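Local coordinates for putative uncharacterized protein (Campylobacter jejuni, PDB 5TPU), which belongs to the WxcM-like branch of the cupin clan and binds thymidine-5'-diphosphate in a pocket of its beta fold, its further function being unassigned, at residues Y41-T46 with A110-L115; I74-K79 with R127-F132. The protein carries 3 engineered substitutions. All coordinates share one frame; numbering follows the deposited sequence.

Interaction 1: residues Y41-T46 with A110-L115. With TYD (thymidine-5'-diphosphate), chain E.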
ATOM      1  N   TYR A  41      -0.555   4.894  -3.449  1.00 20.68           N
ATOM      2  CA  TYR A  41       0.768   5.235  -3.935  1.00 20.13           C
ATOM      3  C   TYR A  41       1.814   5.062  -2.850  1.00 19.39           C
ATOM      4  O   TYR A  41       1.488   4.995  -1.651  1.00 19.67           O
ATOM      5  CB  TYR A  41       0.753   6.661  -4.509  1.00 19.51           C
ATOM      6  CG  TYR A  41       0.558   7.815  -3.553  1.00 18.34           C
ATOM      7  CD1 TYR A  41       1.647   8.450  -2.991  1.00 17.97           C
ATOM      8  CD2 TYR A  41      -0.721   8.318  -3.253  1.00 20.03           C
ATOM      9  CE1 TYR A  41       1.473   9.513  -2.137  1.00 19.37           C
ATOM     10  CE2 TYR A  41      -0.898   9.422  -2.405  1.00 17.72           C
ATOM     11  CZ  TYR A  41       0.207  10.011  -1.871  1.00 17.74           C
ATOM     12  OH  TYR A  41       0.144  11.075  -1.027  1.00 18.24           O
ATOM     13  N   TYR A  42       3.069   4.941  -3.276  1.00 17.57           N
ATOM     14  CA  TYR A  42       4.125   4.745  -2.314  1.00 15.38           C
ATOM     15  C   TYR A  42       5.342   5.480  -2.740  1.00 15.02           C
ATOM     16  O   TYR A  42       5.539   5.717  -3.930  1.00 16.88           O
ATOM     17  CB  TYR A  42       4.343   3.275  -1.976  1.00 15.46           C
ATOM     18  CG  TYR A  42       4.502   2.411  -3.128  1.00 15.03           C
ATOM     19  CD1 TYR A  42       5.775   2.052  -3.576  1.00 16.13           C
ATOM     20  CD2 TYR A  42       3.388   1.971  -3.842  1.00 17.12           C
ATOM     21  CE1 TYR A  42       5.942   1.280  -4.719  1.00 16.38           C
ATOM     22  CE2 TYR A  42       3.538   1.171  -4.978  1.00 15.66           C
ATOM     23  CZ  TYR A  42       4.803   0.817  -5.420  1.00 17.66           C
ATOM     24  OH  TYR A  42       4.951   0.037  -6.568  1.00 17.19           O
ATOM     25  N   ILE A  43       6.077   5.951  -1.743  1.00 15.05           N
ATOM     26  CA  ILE A  43       7.289   6.730  -1.914  1.00 13.83           C
ATOM     27  C   ILE A  43       8.430   5.974  -1.251  1.00 14.47           C
ATOM     28  O   ILE A  43       8.288   5.429  -0.166  1.00 14.84           O
ATOM     29  CB  ILE A  43       7.152   8.120  -1.313  1.00 14.89           C
ATOM     30  CG1 ILE A  43       6.019   8.879  -1.986  1.00 16.77           C
ATOM     31  CG2 ILE A  43       8.410   8.918  -1.518  1.00 16.51           C
ATOM     32  CD1 ILE A  43       5.542  10.120  -1.265  1.00 16.69           C
ATOM     33  N   PHE A  44       9.519   5.841  -1.985  1.00 14.63           N
ATOM     34  CA  PHE A  44      10.704   5.115  -1.547  1.00 15.77           C
ATOM     35  C   PHE A  44      11.962   5.871  -2.031  1.00 15.39           C
ATOM     36  O   PHE A  44      11.854   6.914  -2.664  1.00 14.12           O
ATOM     37  CB  PHE A  44      10.641   3.635  -2.040  1.00 14.72           C
ATOM     38  CG  PHE A  44      10.520   3.458  -3.548  1.00 14.47           C
ATOM     39  CD1 PHE A  44      11.624   3.102  -4.305  1.00 13.24           C
ATOM     40  CD2 PHE A  44       9.270   3.532  -4.195  1.00 13.62           C
ATOM     41  CE1 PHE A  44      11.530   2.888  -5.679  1.00 13.41           C
ATOM     42  CE2 PHE A  44       9.162   3.298  -5.564  1.00 13.85           C
ATOM     43  CZ  PHE A  44      10.300   2.975  -6.327  1.00 13.12           C
ATOM     44  N   ASP A  45      13.145   5.371  -1.716  1.00 15.84           N
ATOM     45  CA  ASP A  45      14.382   6.103  -2.043  1.00 17.19           C
ATOM     46  C   ASP A  45      14.435   7.518  -1.455  1.00 16.67           C
ATOM     47  O   ASP A  45      14.965   8.414  -2.074  1.00 15.01           O
ATOM     48  CB  ASP A  45      14.591   6.124  -3.544  1.00 17.75           C
ATOM     49  CG  ASP A  45      15.032   4.775  -4.051  1.00 17.01           C
ATOM     50  OD1 ASP A  45      15.589   4.013  -3.232  1.00 19.60           O
ATOM     51  OD2 ASP A  45      14.833   4.464  -5.227  1.00 19.29           O
ATOM     52  N   THR A  46      13.906   7.656  -0.245  1.00 15.15           N
ATOM     53  CA  THR A  46      13.792   8.948   0.407  1.00 17.14           C
ATOM     54  C   THR A  46      15.121   9.282   1.085  1.00 18.68           C
ATOM     55  O   THR A  46      16.007   8.429   1.226  1.00 15.25           O
ATOM     56  CB  THR A  46      12.632   8.966   1.412  1.00 16.68           C
ATOM     57  OG1 THR A  46      12.704   7.836   2.303  1.00 15.98           O
ATOM     58  CG2 THR A  46      11.313   8.926   0.654  1.00 16.35           C
ATOM     59  N   ALA A 110      13.650   5.410   3.492  1.00 15.94           N
ATOM     60  CA  ALA A 110      12.383   5.067   4.112  1.00 15.84           C
ATOM     61  C   ALA A 110      11.284   4.965   3.075  1.00 14.62           C
ATOM     62  O   ALA A 110      11.388   5.553   2.009  1.00 15.26           O
ATOM     63  CB  ALA A 110      11.991   6.099   5.150  1.00 17.46           C
ATOM     64  N   LYS A 111      10.248   4.209   3.410  1.00 14.47           N
ATOM     65  CA  LYS A 111       9.166   3.918   2.500  1.00 17.66           C
ATOM     66  C   LYS A 111       7.828   4.232   3.097  1.00 14.79           C
ATOM     67  O   LYS A 111       7.474   3.727   4.144  1.00 17.82           O
ATOM     68  CB  LYS A 111       9.188   2.458   2.044  1.00 19.17           C
ATOM     69  CG  LYS A 111      10.515   2.059   1.412  1.00 25.47           C
ATOM     70  CD  LYS A 111      10.475   0.649   0.791  1.00 32.44           C
ATOM     71  CE  LYS A 111      11.870   0.042   0.563  1.00 34.84           C
ATOM     72  NZ  LYS A 111      12.696   0.128   1.814  1.00 40.04           N
ATOM     73  N   LEU A 112       7.064   5.024   2.380  1.00 13.25           N
ATOM     74  CA  LEU A 112       5.776   5.481   2.832  1.00 12.30           C
ATOM     75  C   LEU A 112       4.703   4.973   1.897  1.00 11.78           C
ATOM     76  O   LEU A 112       4.775   5.228   0.725  1.00 13.06           O
ATOM     77  CB  LEU A 112       5.768   6.986   2.794  1.00 12.33           C
ATOM     78  CG  LEU A 112       4.429   7.699   3.032  1.00 12.28           C
ATOM     79  CD1 LEU A 112       3.886   7.464   4.428  1.00 11.90           C
ATOM     80  CD2 LEU A 112       4.728   9.161   2.807  1.00 12.23           C
ATOM     81  N   LEU A 113       3.713   4.289   2.450  1.00 11.97           N
ATOM     82  CA  LEU A 113       2.518   3.849   1.794  1.00 12.63           C
ATOM     83  C   LEU A 113       1.371   4.818   2.072  1.00 13.98           C
ATOM     84  O   LEU A 113       1.167   5.264   3.222  1.00 14.32           O
ATOM     85  CB  LEU A 113       2.144   2.456   2.267  1.00 14.08           C
ATOM     86  CG  LEU A 113       0.851   1.904   1.636  1.00 14.58           C
ATOM     87  CD1 LEU A 113       1.070   1.658   0.155  1.00 15.47           C
ATOM     88  CD2 LEU A 113       0.455   0.605   2.329  1.00 14.17           C
ATOM     89  N   VAL A 114       0.663   5.180   1.012  1.00 14.57           N
ATOM     90  CA  VAL A 114      -0.454   6.126   1.114  1.00 16.49           C
ATOM     91  C   VAL A 114      -1.645   5.580   0.408  1.00 17.74           C
ATOM     92  O   VAL A 114      -1.529   5.178  -0.724  1.00 17.04           O
ATOM     93  CB  VAL A 114      -0.151   7.528   0.581  1.00 16.82           C
ATOM     94  CG1 VAL A 114      -1.388   8.382   0.753  1.00 19.64           C
ATOM     95  CG2 VAL A 114       1.021   8.151   1.307  1.00 15.39           C
ATOM     96  N   LEU A 115      -2.763   5.510   1.140  1.00 19.39           N
ATOM     97  CA  LEU A 115      -4.072   5.122   0.628  1.00 18.44           C
ATOM     98  C   LEU A 115      -4.825   6.437   0.433  1.00 19.66           C
ATOM     99  O   LEU A 115      -4.881   7.256   1.347  1.00 18.90           O
ATOM    100  CB  LEU A 115      -4.779   4.235   1.655  1.00 20.21           C
ATOM    101  CG  LEU A 115      -4.507   2.701   1.701  1.00 24.77           C
ATOM    102  CD1 LEU A 115      -3.136   2.222   1.260  1.00 21.99           C
ATOM    103  CD2 LEU A 115      -4.807   2.069   3.062  1.00 24.53           C
TER
HETATM  104  PA  TYD E 200       4.299  15.079  -4.813  1.00 19.88           P
HETATM  105  O1A TYD E 200       5.566  15.109  -4.009  1.00 20.33           O
HETATM  106  O2A TYD E 200       2.982  14.669  -4.265  1.00 19.80           O
HETATM  107  O3A TYD E 200       3.983  16.453  -5.572  1.00 20.97           O
HETATM  108  PB  TYD E 200       5.027  17.647  -5.895  1.00 24.90           P
HETATM  109  O1B TYD E 200       4.314  18.289  -7.097  1.00 22.68           O
HETATM  110  O2B TYD E 200       6.298  16.961  -6.299  1.00 19.37           O
HETATM  111  O3B TYD E 200       5.110  18.408  -4.612  1.00 28.95           O
HETATM  112  O5' TYD E 200       4.466  13.919  -5.865  1.00 19.76           O
HETATM  113  C5' TYD E 200       5.746  13.599  -6.399  1.00 18.23           C
HETATM  114  C4' TYD E 200       5.614  13.358  -7.878  1.00 17.74           C
HETATM  115  O4' TYD E 200       4.671  12.331  -8.195  1.00 17.98           O
HETATM  116  C3' TYD E 200       5.108  14.592  -8.562  1.00 19.79           C
HETATM  117  O3' TYD E 200       5.988  14.753  -9.689  1.00 21.21           O
HETATM  118  C2' TYD E 200       3.616  14.317  -8.826  1.00 17.82           C
HETATM  119  C1' TYD E 200       3.615  12.815  -8.953  1.00 17.89           C
HETATM  120  N1  TYD E 200       2.490  12.100  -8.417  1.00 19.47           N
HETATM  121  C2  TYD E 200       1.800  11.199  -9.257  1.00 20.01           C
HETATM  122  O2  TYD E 200       2.173  11.037 -10.454  1.00 20.44           O
HETATM  123  N3  TYD E 200       0.755  10.507  -8.781  1.00 19.48           N
HETATM  124  C4  TYD E 200       0.336  10.614  -7.501  1.00 18.35           C
HETATM  125  O4  TYD E 200      -0.633   9.930  -7.104  1.00 15.40           O
HETATM  126  C5  TYD E 200       1.069  11.529  -6.611  1.00 18.25           C
HETATM  127  C5M TYD E 200       0.696  11.724  -5.184  1.00 21.48           C
HETATM  128  C6  TYD E 200       2.150  12.233  -7.113  1.00 19.87           C
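Val114 packs over one face of the Tyr41 ring, its CB 3.6 Å from the centroid of the Tyr41 ring and 16° off the ring normal, a CH-pi contact. Both valine methyls join in: CG1 comes within 3.4 Å of Tyr41 CE2, while CG2 sits nearer CE1. Tyr41 CG stands between the backbone N and the carbonyl carbon (chi1 68°), and the side chains of Tyr41 and Val114 lie side by side, pointing the same way. On the opposite face, the thymine methyl C5M of thymidine-5'-diphosphate stands 3.7 Å above the plane of the Tyr41 ring, over its centre. The backbones form an antiparallel ladder. Tyr41 and Val114 exchange two backbone hydrogen bonds, and so do Ile43 and Leu112; Tyr42 and Leu113 form the non-hydrogen-bonded pair between them. In the loop just past the end of strand 39-44, Thr46 OG1 donates to Ala110 O at 2.7 Å, tilted 31° from the carbonyl plane. That strand is outermost in its own chain's sheet, yet residues 41-44 also pair with a strand of the second subunit, and Tyr42 OH hydrogen-bonds Pro89 O of that subunit. Thus Tyr41 is layered between an aliphatic side chain and the methyl of the base: its ring meets the ligand through apolar face contact, on a backbone fixed by paired hydrogen bonds.

Interaction 2: residues I74-K79 with R127-F132. With TYD (thymidine-5'-diphosphate), chain E.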
ATOM      1  N   ILE A  74       4.464  17.368   9.622  1.00 26.37           N
ATOM      2  CA  ILE A  74       3.866  18.504  10.258  1.00 24.52           C
ATOM      3  C   ILE A  74       2.491  18.738   9.646  1.00 22.67           C
ATOM      4  O   ILE A  74       2.340  18.963   8.456  1.00 23.09           O
ATOM      5  CB  ILE A  74       4.769  19.710  10.111  1.00 30.65           C
ATOM      6  CG1 ILE A  74       6.162  19.328  10.599  1.00 35.35           C
ATOM      7  CG2 ILE A  74       4.190  20.891  10.883  1.00 33.06           C
ATOM      8  CD1 ILE A  74       7.051  20.524  10.870  1.00 39.57           C
ATOM      9  N   LEU A  75       1.473  18.610  10.465  1.00 23.22           N
ATOM     10  CA  LEU A  75       0.113  18.877  10.040  1.00 23.74           C
ATOM     11  C   LEU A  75      -0.297  20.275  10.505  1.00 25.21           C
ATOM     12  O   LEU A  75       0.180  20.740  11.555  1.00 25.33           O
ATOM     13  CB  LEU A  75      -0.828  17.857  10.649  1.00 27.06           C
ATOM     14  CG  LEU A  75      -0.685  16.379  10.288  1.00 26.79           C
ATOM     15  CD1 LEU A  75      -1.582  15.554  11.199  1.00 27.42           C
ATOM     16  CD2 LEU A  75      -1.111  16.146   8.857  1.00 27.90           C
ATOM     17  N   ASN A  76      -1.169  20.918   9.721  1.00 24.37           N
ATOM     18  CA  ASN A  76      -1.647  22.267   9.992  1.00 26.47           C
ATOM     19  C   ASN A  76      -3.113  22.433   9.551  1.00 28.76           C
ATOM     20  O   ASN A  76      -3.471  22.165   8.381  1.00 28.25           O
ATOM     21  CB  ASN A  76      -0.746  23.280   9.289  1.00 29.01           C
ATOM     22  CG  ASN A  76      -1.034  24.695   9.722  1.00 29.41           C
ATOM     23  OD1 ASN A  76      -2.163  25.162   9.676  1.00 24.69           O
ATOM     24  ND2 ASN A  76      -0.005  25.367  10.205  1.00 31.97           N
ATOM     25  N   ASP A  77      -3.986  22.801  10.489  1.00 24.88           N
ATOM     26  CA  ASP A  77      -5.394  22.895  10.122  1.00 26.56           C
ATOM     27  C   ASP A  77      -5.838  24.318   9.862  1.00 28.16           C
ATOM     28  O   ASP A  77      -7.007  24.534   9.613  1.00 25.95           O
ATOM     29  CB  ASP A  77      -6.306  22.212  11.119  1.00 25.14           C
ATOM     30  CG  ASP A  77      -6.352  22.910  12.445  1.00 27.37           C
ATOM     31  OD1 ASP A  77      -7.124  22.394  13.268  1.00 28.02           O
ATOM     32  OD2 ASP A  77      -5.607  23.895  12.693  1.00 23.08           O
ATOM     33  N   GLY A  78      -4.892  25.250   9.842  1.00 31.40           N
ATOM     34  CA  GLY A  78      -5.185  26.670   9.618  1.00 37.40           C
ATOM     35  C   GLY A  78      -5.038  27.406  10.929  1.00 34.76           C
ATOM     36  O   GLY A  78      -4.786  28.601  10.955  1.00 42.08           O
ATOM     37  N   LYS A  79      -5.170  26.655  12.012  1.00 36.45           N
ATOM     38  CA  LYS A  79      -5.233  27.187  13.358  1.00 41.49           C
ATOM     39  C   LYS A  79      -4.090  26.629  14.177  1.00 39.21           C
ATOM     40  O   LYS A  79      -3.327  27.378  14.772  1.00 39.91           O
ATOM     41  CB  LYS A  79      -6.573  26.788  13.993  1.00 40.26           C
ATOM     42  CG  LYS A  79      -7.492  27.958  14.284  1.00 49.86           C
ATOM     43  CD  LYS A  79      -7.871  28.803  13.078  1.00 53.16           C
ATOM     44  CE  LYS A  79      -8.484  30.117  13.560  1.00 64.27           C
ATOM     45  NZ  LYS A  79      -9.304  30.807  12.525  1.00 62.18           N
ATOM     46  N   ARG A 127      -0.499  25.113  -2.809  1.00 22.68           N
ATOM     47  CA  ARG A 127       0.843  25.439  -2.419  1.00 25.38           C
ATOM     48  C   ARG A 127       0.987  26.777  -1.755  1.00 26.35           C
ATOM     49  O   ARG A 127       1.942  26.964  -1.043  1.00 28.71           O
ATOM     50  CB  ARG A 127       1.710  25.373  -3.659  1.00 25.31           C
ATOM     51  CG  ARG A 127       1.494  24.017  -4.292  1.00 28.00           C
ATOM     52  CD  ARG A 127       2.711  23.571  -5.034  1.00 28.79           C
ATOM     53  NE  ARG A 127       2.374  22.420  -5.848  1.00 28.49           N
ATOM     54  CZ  ARG A 127       2.763  21.161  -5.635  1.00 31.34           C
ATOM     55  NH1 ARG A 127       3.514  20.815  -4.570  1.00 29.38           N
ATOM     56  NH2 ARG A 127       2.350  20.228  -6.504  1.00 29.43           N
ATOM     57  N   ASN A 128       0.065  27.713  -1.945  1.00 35.30           N
ATOM     58  CA  ASN A 128       0.137  28.953  -1.139  1.00 39.53           C
ATOM     59  C   ASN A 128      -0.645  28.814   0.179  1.00 34.27           C
ATOM     60  O   ASN A 128      -1.843  28.521   0.206  1.00 34.81           O
ATOM     61  CB  ASN A 128      -0.295  30.203  -1.922  1.00 47.68           C
ATOM     62  CG  ASN A 128      -0.162  31.493  -1.097  1.00 57.41           C
ATOM     63  OD1 ASN A 128       0.796  31.677  -0.334  1.00 65.44           O
ATOM     64  ND2 ASN A 128      -1.139  32.384  -1.230  1.00 61.25           N
ATOM     65  N   TYR A 129       0.075  29.007   1.271  1.00 35.57           N
ATOM     66  CA  TYR A 129      -0.489  28.887   2.603  1.00 38.33           C
ATOM     67  C   TYR A 129      -1.653  29.850   2.805  1.00 39.17           C
ATOM     68  O   TYR A 129      -2.664  29.473   3.384  1.00 38.89           O
ATOM     69  CB  TYR A 129       0.602  29.098   3.664  1.00 38.01           C
ATOM     70  CG  TYR A 129       0.100  28.798   5.041  1.00 40.70           C
ATOM     71  CD1 TYR A 129      -0.489  27.566   5.316  1.00 35.17           C
ATOM     72  CD2 TYR A 129       0.172  29.747   6.063  1.00 38.06           C
ATOM     73  CE1 TYR A 129      -0.984  27.277   6.562  1.00 38.70           C
ATOM     74  CE2 TYR A 129      -0.332  29.465   7.323  1.00 40.60           C
ATOM     75  CZ  TYR A 129      -0.910  28.229   7.566  1.00 41.30           C
ATOM     76  OH  TYR A 129      -1.425  27.906   8.797  1.00 39.19           O
ATOM     77  N   ASP A 130      -1.541  31.066   2.274  1.00 40.46           N
ATOM     78  CA  ASP A 130      -2.602  32.055   2.484  1.00 43.51           C
ATOM     79  C   ASP A 130      -3.839  31.650   1.709  1.00 38.71           C
ATOM     80  O   ASP A 130      -4.954  31.872   2.186  1.00 37.67           O
ATOM     81  CB  ASP A 130      -2.152  33.479   2.151  1.00 48.43           C
ATOM     82  CG  ASP A 130      -0.758  33.758   2.665  1.00 59.09           C
ATOM     83  OD1 ASP A 130      -0.643  34.217   3.816  1.00 62.10           O
ATOM     84  OD2 ASP A 130       0.223  33.436   1.949  1.00 70.64           O
ATOM     85  N   GLU A 131      -3.659  31.006   0.557  1.00 31.19           N
ATOM     86  CA  GLU A 131      -4.800  30.490  -0.156  1.00 29.83           C
ATOM     87  C   GLU A 131      -5.505  29.406   0.645  1.00 30.94           C
ATOM     88  O   GLU A 131      -6.747  29.301   0.626  1.00 29.36           O
ATOM     89  CB  GLU A 131      -4.391  29.963  -1.524  1.00 31.74           C
ATOM     90  CG  GLU A 131      -5.586  29.592  -2.364  1.00 33.39           C
ATOM     91  CD  GLU A 131      -5.222  28.896  -3.668  1.00 36.78           C
ATOM     92  OE1 GLU A 131      -5.997  28.015  -4.057  1.00 38.27           O
ATOM     93  OE2 GLU A 131      -4.204  29.206  -4.320  1.00 33.99           O
ATOM     94  N   PHE A 132      -4.702  28.589   1.324  1.00 29.45           N
ATOM     95  CA  PHE A 132      -5.241  27.551   2.212  1.00 31.14           C
ATOM     96  C   PHE A 132      -6.105  28.193   3.309  1.00 32.05           C
ATOM     97  O   PHE A 132      -7.239  27.770   3.533  1.00 29.21           O
ATOM     98  CB  PHE A 132      -4.096  26.755   2.869  1.00 28.27           C
ATOM     99  CG  PHE A 132      -4.540  25.790   3.912  1.00 23.61           C
ATOM    100  CD1 PHE A 132      -5.434  24.783   3.599  1.00 21.63           C
ATOM    101  CD2 PHE A 132      -4.037  25.871   5.189  1.00 24.96           C
ATOM    102  CE1 PHE A 132      -5.813  23.865   4.555  1.00 23.04           C
ATOM    103  CE2 PHE A 132      -4.429  24.958   6.160  1.00 26.18           C
ATOM    104  CZ  PHE A 132      -5.302  23.944   5.833  1.00 22.47           C
TER
HETATM  105  PA  TYD E 200       4.299  15.079  -4.813  1.00 19.88           P
HETATM  106  O1A TYD E 200       5.566  15.109  -4.009  1.00 20.33           O
HETATM  107  O2A TYD E 200       2.982  14.669  -4.265  1.00 19.80           O
HETATM  108  O3A TYD E 200       3.983  16.453  -5.572  1.00 20.97           O
HETATM  109  PB  TYD E 200       5.027  17.647  -5.895  1.00 24.90           P
HETATM  110  O1B TYD E 200       4.314  18.289  -7.097  1.00 22.68           O
HETATM  111  O2B TYD E 200       6.298  16.961  -6.299  1.00 19.37           O
HETATM  112  O3B TYD E 200       5.110  18.408  -4.612  1.00 28.95           O
HETATM  113  O5' TYD E 200       4.466  13.919  -5.865  1.00 19.76           O
HETATM  114  C5' TYD E 200       5.746  13.599  -6.399  1.00 18.23           C
HETATM  115  C4' TYD E 200       5.614  13.358  -7.878  1.00 17.74           C
HETATM  116  O4' TYD E 200       4.671  12.331  -8.195  1.00 17.98           O
HETATM  117  C3' TYD E 200       5.108  14.592  -8.562  1.00 19.79           C
HETATM  118  O3' TYD E 200       5.988  14.753  -9.689  1.00 21.21           O
HETATM  119  C2' TYD E 200       3.616  14.317  -8.826  1.00 17.82           C
HETATM  120  C1' TYD E 200       3.615  12.815  -8.953  1.00 17.89           C
HETATM  121  N1  TYD E 200       2.490  12.100  -8.417  1.00 19.47           N
HETATM  122  C2  TYD E 200       1.800  11.199  -9.257  1.00 20.01           C
HETATM  123  O2  TYD E 200       2.173  11.037 -10.454  1.00 20.44           O
HETATM  124  N3  TYD E 200       0.755  10.507  -8.781  1.00 19.48           N
HETATM  125  C4  TYD E 200       0.336  10.614  -7.501  1.00 18.35           C
HETATM  126  O4  TYD E 200      -0.633   9.930  -7.104  1.00 15.40           O
HETATM  127  C5  TYD E 200       1.069  11.529  -6.611  1.00 18.25           C
HETATM  128  C5M TYD E 200       0.696  11.724  -5.184  1.00 21.48           C
HETATM  129  C6  TYD E 200       2.150  12.233  -7.113  1.00 19.87           C
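Asn76 OD1 accepts two hydrogen bonds of very different geometry, one across the contact and one from its own turn. Tyr129 OH donates to Asn76 OD1 at 3.0 Å from above the amide plane, with a C=O...donor angle of only 98°. The other donor, Gly78 N, is 2.7 Å from Asn76 OD1, lies in the carbonyl plane and approaches at 159°. The Asn76 and Tyr129 side chains cross at about a right angle, and the oxygen meets the Tyr129 ring at its edge. Asn76 CG is anti to the backbone N (chi1 -170°), on a side chain that leaves its backbone toward the helix segment. Beside this polar pair, Phe132 meets the turn obliquely with CZ and CE2: CZ is 3.6 Å from Asn76 O, and CE2 is 3.7 Å from Gly78 N. One helical turn separates Tyr129 from Phe132, and the backbone bond from Phe132 N to Asn128 O closes that turn. Outside the two segments, Tyr129 also meets Trp100 edge-to-face, on the strand that pairs with Asn76. At the far end of 127-132, Arg127 NH1 donates to O3B of thymidine-5'-diphosphate at 2.9 Å, whereas the bond from its NH2 to O1B is weak. Asp77 OD2 accepts from Lys79 N, and also from Asn80 N, within the turn. The bonds from Gly78 N and Lys79 N define two overlapping Asx turns, at Asn76 and Asp77, which lead out of strand 71-76 where the C-terminal helix 129-135 packs against this cupin-clan fold.

Overall arrangement
Interaction 1 is mostly buried and joins neighbouring strands of the five-stranded sheet; interaction 2 lies at the surface, where a turn of the four-stranded sheet meets the C-terminal helix. Their centres are 23 Å apart, on opposite sides of the chain's centre, and their nearest atoms about 11 Å apart. The buried area differs likewise, 478 Å² against 178 Å². Repeated backbone pairing and apolar packing carry 41-46 with 110-115, whereas 74-79 with 127-132 is joined by one side-chain hydrogen bond and by a phenylalanine ring against a turn that Asx bonds shape from within. Both touch the same thymidine-5'-diphosphate at different ends: interaction 1 meets the base, while Arg127 of interaction 2 holds the terminal phosphate.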